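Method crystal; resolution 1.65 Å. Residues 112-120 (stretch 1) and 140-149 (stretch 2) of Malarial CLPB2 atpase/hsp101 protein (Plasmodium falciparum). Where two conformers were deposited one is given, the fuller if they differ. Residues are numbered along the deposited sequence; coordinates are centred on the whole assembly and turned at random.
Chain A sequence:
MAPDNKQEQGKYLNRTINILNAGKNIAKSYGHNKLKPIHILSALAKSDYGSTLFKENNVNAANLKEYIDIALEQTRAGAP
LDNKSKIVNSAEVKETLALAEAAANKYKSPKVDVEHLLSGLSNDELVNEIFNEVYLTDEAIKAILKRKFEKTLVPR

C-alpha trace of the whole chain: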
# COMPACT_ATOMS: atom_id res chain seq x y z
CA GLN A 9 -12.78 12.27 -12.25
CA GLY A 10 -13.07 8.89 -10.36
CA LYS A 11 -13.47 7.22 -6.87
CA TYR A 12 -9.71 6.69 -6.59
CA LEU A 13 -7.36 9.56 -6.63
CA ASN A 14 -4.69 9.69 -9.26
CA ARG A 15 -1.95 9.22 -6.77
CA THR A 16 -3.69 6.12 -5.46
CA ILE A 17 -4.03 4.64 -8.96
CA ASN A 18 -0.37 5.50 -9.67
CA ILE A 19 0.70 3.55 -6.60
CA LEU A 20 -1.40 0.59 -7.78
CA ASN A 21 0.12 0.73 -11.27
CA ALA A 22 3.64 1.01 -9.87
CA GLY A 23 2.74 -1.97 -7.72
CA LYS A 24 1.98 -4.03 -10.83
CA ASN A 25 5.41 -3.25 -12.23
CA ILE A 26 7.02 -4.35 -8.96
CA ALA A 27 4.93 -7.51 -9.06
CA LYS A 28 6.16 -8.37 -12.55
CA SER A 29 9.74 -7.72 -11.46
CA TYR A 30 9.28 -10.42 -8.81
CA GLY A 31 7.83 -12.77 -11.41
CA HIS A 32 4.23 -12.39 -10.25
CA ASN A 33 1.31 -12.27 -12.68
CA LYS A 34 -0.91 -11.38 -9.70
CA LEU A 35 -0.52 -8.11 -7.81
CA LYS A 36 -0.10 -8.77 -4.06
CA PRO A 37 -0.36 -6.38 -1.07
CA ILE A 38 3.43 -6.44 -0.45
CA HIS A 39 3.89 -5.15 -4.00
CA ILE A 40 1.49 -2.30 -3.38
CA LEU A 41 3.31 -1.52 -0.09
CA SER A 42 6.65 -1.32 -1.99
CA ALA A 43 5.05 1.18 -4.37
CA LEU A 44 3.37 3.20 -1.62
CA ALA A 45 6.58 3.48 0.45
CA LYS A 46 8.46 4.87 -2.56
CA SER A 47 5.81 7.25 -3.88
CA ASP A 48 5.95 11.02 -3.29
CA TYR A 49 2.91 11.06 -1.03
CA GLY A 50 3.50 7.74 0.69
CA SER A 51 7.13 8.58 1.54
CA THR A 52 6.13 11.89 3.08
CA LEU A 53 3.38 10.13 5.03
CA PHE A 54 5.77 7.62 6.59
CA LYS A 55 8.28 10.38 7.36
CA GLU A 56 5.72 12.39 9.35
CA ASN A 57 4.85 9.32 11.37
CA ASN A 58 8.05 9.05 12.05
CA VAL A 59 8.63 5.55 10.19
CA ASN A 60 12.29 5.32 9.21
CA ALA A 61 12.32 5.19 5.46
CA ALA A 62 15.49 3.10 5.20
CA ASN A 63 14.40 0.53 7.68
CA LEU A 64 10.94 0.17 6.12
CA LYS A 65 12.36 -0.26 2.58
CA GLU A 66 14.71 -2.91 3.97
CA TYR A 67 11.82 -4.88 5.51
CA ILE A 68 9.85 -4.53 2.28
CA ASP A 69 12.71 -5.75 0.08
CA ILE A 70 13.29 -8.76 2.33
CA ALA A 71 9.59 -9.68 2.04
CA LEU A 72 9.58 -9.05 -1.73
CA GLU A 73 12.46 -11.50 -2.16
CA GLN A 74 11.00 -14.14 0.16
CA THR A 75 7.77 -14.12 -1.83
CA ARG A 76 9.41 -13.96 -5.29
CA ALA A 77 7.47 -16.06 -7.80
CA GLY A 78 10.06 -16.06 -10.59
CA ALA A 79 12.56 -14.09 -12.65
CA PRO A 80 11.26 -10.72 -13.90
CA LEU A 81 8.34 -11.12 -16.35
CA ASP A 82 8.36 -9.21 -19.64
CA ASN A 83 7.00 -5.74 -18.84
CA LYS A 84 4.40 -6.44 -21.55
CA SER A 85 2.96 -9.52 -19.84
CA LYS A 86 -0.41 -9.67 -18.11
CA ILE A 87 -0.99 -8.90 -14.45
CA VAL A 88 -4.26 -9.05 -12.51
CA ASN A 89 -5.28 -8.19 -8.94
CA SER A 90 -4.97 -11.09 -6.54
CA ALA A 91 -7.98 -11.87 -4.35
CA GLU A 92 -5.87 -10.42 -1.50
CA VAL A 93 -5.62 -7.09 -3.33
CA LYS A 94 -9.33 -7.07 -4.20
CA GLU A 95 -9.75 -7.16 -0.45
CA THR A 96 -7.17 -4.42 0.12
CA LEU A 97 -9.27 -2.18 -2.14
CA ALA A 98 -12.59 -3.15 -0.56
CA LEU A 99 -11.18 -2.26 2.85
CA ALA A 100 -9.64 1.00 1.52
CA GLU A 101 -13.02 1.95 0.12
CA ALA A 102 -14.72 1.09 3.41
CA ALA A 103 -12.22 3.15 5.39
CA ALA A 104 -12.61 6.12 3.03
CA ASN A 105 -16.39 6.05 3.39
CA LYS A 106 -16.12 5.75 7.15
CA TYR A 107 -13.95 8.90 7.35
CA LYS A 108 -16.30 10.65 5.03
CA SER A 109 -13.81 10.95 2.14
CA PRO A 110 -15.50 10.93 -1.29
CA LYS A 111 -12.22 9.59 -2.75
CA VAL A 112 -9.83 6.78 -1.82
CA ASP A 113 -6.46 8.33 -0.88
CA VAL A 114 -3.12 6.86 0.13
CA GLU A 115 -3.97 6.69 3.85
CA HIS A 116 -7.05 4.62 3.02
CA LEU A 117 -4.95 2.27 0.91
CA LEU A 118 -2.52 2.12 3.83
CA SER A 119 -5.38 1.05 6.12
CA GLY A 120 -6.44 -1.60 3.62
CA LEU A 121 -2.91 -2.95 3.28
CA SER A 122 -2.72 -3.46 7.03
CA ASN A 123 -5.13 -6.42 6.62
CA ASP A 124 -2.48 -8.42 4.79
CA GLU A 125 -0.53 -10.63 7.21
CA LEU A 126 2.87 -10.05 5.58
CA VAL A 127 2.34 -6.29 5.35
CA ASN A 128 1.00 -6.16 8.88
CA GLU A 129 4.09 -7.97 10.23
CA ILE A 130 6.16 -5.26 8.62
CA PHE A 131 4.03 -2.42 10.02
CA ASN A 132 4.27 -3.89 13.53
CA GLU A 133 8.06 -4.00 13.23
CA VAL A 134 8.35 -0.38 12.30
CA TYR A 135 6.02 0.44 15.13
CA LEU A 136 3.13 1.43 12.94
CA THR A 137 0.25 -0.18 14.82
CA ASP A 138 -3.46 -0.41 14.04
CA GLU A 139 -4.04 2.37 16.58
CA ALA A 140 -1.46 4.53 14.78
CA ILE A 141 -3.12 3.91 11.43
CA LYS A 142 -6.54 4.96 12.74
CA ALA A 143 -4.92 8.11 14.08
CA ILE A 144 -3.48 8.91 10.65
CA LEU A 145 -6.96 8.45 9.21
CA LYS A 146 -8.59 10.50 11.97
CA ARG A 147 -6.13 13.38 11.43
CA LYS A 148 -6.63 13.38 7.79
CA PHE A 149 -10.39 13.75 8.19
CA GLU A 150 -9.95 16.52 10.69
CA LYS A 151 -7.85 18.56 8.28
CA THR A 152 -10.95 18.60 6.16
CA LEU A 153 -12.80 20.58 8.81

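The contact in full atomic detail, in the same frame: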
# COMPACT_ATOMS: atom_id res chain seq x y z
N VAL A 112 -10.77 7.67 -2.49
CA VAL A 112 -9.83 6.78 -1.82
C VAL A 112 -8.41 7.34 -1.99
O VAL A 112 -7.91 7.45 -3.09
CB VAL A 112 -9.92 5.34 -2.38
CG1 VAL A 112 -9.00 4.42 -1.60
CG2 VAL A 112 -11.36 4.82 -2.29
N ASP A 113 -7.80 7.74 -0.88
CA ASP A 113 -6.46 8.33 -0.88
C ASP A 113 -5.45 7.32 -0.36
O ASP A 113 -5.78 6.20 0.02
CB ASP A 113 -6.44 9.62 -0.03
CG ASP A 113 -5.37 10.61 -0.48
OD1 ASP A 113 -4.35 10.19 -1.03
OD2 ASP A 113 -5.56 11.83 -0.26
N VAL A 114 -4.19 7.74 -0.31
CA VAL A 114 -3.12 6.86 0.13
C VAL A 114 -3.27 6.33 1.55
O VAL A 114 -2.93 5.19 1.81
CB VAL A 114 -1.74 7.57 -0.05
CG1 VAL A 114 -0.62 6.64 0.28
CG2 VAL A 114 -1.59 8.02 -1.47
N GLU A 115 -3.78 7.16 2.47
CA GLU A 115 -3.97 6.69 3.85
C GLU A 115 -4.99 5.57 3.90
O GLU A 115 -4.91 4.69 4.77
CB GLU A 115 -4.49 7.82 4.74
CG GLU A 115 -3.48 8.97 4.93
CD GLU A 115 -3.51 10.02 3.83
OE1 GLU A 115 -4.09 9.80 2.74
OE2 GLU A 115 -2.91 11.11 4.06
N HIS A 116 -5.99 5.63 3.03
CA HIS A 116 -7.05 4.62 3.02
C HIS A 116 -6.51 3.30 2.46
O HIS A 116 -6.82 2.23 2.99
CB HIS A 116 -8.24 5.13 2.22
CG HIS A 116 -8.75 6.45 2.74
ND1 HIS A 116 -8.74 7.60 1.98
CD2 HIS A 116 -9.19 6.80 3.97
CE1 HIS A 116 -9.20 8.60 2.72
NE2 HIS A 116 -9.48 8.14 3.92
N LEU A 117 -5.66 3.41 1.45
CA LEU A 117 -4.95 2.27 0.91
C LEU A 117 -4.05 1.70 1.99
O LEU A 117 -3.99 0.47 2.19
CB LEU A 117 -4.18 2.69 -0.34
CG LEU A 117 -3.46 1.62 -1.12
CD1 LEU A 117 -4.43 0.51 -1.55
CD2 LEU A 117 -2.84 2.26 -2.32
N LEU A 118 -3.38 2.58 2.74
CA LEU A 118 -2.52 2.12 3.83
C LEU A 118 -3.34 1.29 4.83
O LEU A 118 -2.91 0.21 5.26
CB LEU A 118 -1.80 3.31 4.50
CG LEU A 118 -0.73 2.91 5.51
CD1 LEU A 118 0.57 2.56 4.83
CD2 LEU A 118 -0.53 4.03 6.52
N SER A 119 -4.54 1.76 5.17
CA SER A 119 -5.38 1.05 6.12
C SER A 119 -5.75 -0.32 5.56
O SER A 119 -5.69 -1.34 6.25
CB SER A 119 -6.64 1.88 6.41
OG SER A 119 -7.45 1.18 7.32
N GLY A 120 -6.10 -0.35 4.28
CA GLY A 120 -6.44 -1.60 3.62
C GLY A 120 -5.29 -2.60 3.60
O GLY A 120 -5.46 -3.81 3.90
N ALA A 140 -2.15 3.45 15.48
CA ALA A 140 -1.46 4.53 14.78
C ALA A 140 -2.11 4.81 13.43
O ALA A 140 -2.20 5.97 12.98
CB ALA A 140 0.02 4.18 14.61
N ILE A 141 -2.44 3.71 12.81
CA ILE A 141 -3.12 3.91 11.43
C ILE A 141 -4.54 4.76 11.47
O ILE A 141 -4.88 5.77 10.82
CB ILE A 141 -3.33 2.54 10.78
CG1 ILE A 141 -1.97 1.91 10.53
CG2 ILE A 141 -4.10 2.67 9.49
CD1 ILE A 141 -1.09 2.80 9.75
N LYS A 142 -5.29 4.26 12.47
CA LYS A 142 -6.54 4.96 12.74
C LYS A 142 -6.30 6.43 13.01
O LYS A 142 -7.07 7.28 12.54
CB LYS A 142 -7.21 4.36 13.97
CG LYS A 142 -8.01 3.11 13.70
CD LYS A 142 -8.59 2.61 15.01
CE LYS A 142 -9.89 1.85 14.81
NZ LYS A 142 -9.61 0.67 13.98
N ALA A 143 -5.24 6.73 13.76
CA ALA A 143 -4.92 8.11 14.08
C ALA A 143 -4.55 8.90 12.83
O ALA A 143 -4.98 10.05 12.68
CB ALA A 143 -3.84 8.19 15.14
N ILE A 144 -3.76 8.30 11.94
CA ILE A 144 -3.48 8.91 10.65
C ILE A 144 -4.78 9.23 9.91
O ILE A 144 -4.93 10.32 9.33
CB ILE A 144 -2.63 7.96 9.78
CG1 ILE A 144 -1.24 7.82 10.39
CG2 ILE A 144 -2.58 8.47 8.36
CD1 ILE A 144 -0.37 6.76 9.72
N LEU A 145 -5.69 8.27 9.91
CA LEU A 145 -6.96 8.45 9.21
C LEU A 145 -7.81 9.52 9.86
O LEU A 145 -8.40 10.35 9.15
CB LEU A 145 -7.76 7.15 9.17
CG LEU A 145 -7.28 6.15 8.14
CD1 LEU A 145 -8.17 4.92 8.13
CD2 LEU A 145 -7.31 6.82 6.81
N LYS A 146 -7.84 9.51 11.19
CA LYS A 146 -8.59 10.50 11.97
C LYS A 146 -8.01 11.90 11.73
O LYS A 146 -8.74 12.86 11.46
CB LYS A 146 -8.55 10.14 13.46
CG LYS A 146 -9.28 11.10 14.41
CD LYS A 146 -9.20 10.62 15.84
CE LYS A 146 -9.93 11.56 16.79
NZ LYS A 146 -9.38 12.95 16.74
N ARG A 147 -6.69 12.07 11.72
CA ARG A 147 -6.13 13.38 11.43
C ARG A 147 -6.37 13.87 10.03
O ARG A 147 -6.57 15.03 9.80
CB ARG A 147 -4.62 13.41 11.67
CG ARG A 147 -4.16 13.04 13.05
CD ARG A 147 -2.72 13.47 13.25
NE ARG A 147 -1.81 12.55 12.62
CZ ARG A 147 -1.42 11.44 13.20
NH1 ARG A 147 -1.81 11.17 14.41
NH2 ARG A 147 -0.64 10.63 12.57
N LYS A 148 -6.35 12.99 9.14
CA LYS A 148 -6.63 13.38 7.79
C LYS A 148 -8.05 13.92 7.68
O LYS A 148 -8.30 14.89 7.05
CB LYS A 148 -6.40 12.23 6.82
CG LYS A 148 -6.62 12.65 5.41
CD LYS A 148 -6.63 11.46 4.51
CE LYS A 148 -6.78 11.87 3.08
NZ LYS A 148 -5.63 12.56 2.50
N PHE A 149 -9.02 13.25 8.26
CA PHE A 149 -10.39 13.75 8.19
C PHE A 149 -10.50 15.19 8.78
O PHE A 149 -11.11 16.15 8.24
CB PHE A 149 -11.24 12.74 8.95
CG PHE A 149 -12.62 13.18 9.24
CD1 PHE A 149 -13.44 13.59 8.25
CD2 PHE A 149 -13.08 13.15 10.51
CE1 PHE A 149 -14.73 13.97 8.52
CE2 PHE A 149 -14.35 13.54 10.79
CZ PHE A 149 -15.17 13.94 9.79
O HOH W 1 -9.44 9.89 6.21

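Helices 114-120 and 140-149 run nearly antiparallel, with 158° between their N-to-C directions and a closest axial approach of 9.8 Å. E115 lies level with L145 and S119 with I141, each pair 6.4 Å apart between CA atoms, so one turn of each helix separates the two levels.

At one end, K148 points toward the first stretch and extends (chi1 to chi3 all t) before turning at chi4 (p). This carries its ammonium between two carboxylates, with salt bridges from NZ to D113 OD2 (2.9 Å) and to E115 OE1 (3.2 Å). D113, chi1 t, serves both stretches: its OD1 accepts from V114 N (2.6 Å) while OD2 receives the lysine. E115 adopts m at chi1 and p at chi2, a bent course that leaves its methylenes against apolar neighbours, CB 3.6 Å from L145 CD2 and CG 3.6 Å from I144 CG2.

The H116 ring is held by D113 N, which donates to ND1 (3.0 Å), and by a water that links NE2 (2.9 Å) to L145 O (3.2 Å). Its CD2 approaches L145 CD2 to 3.4 Å.

Farther along, L118 (t, p) places CD2 3.5 Å from I141 CD1, a purely apolar contact. The small S119 brings CB within 3.8 Å of L145 CD1.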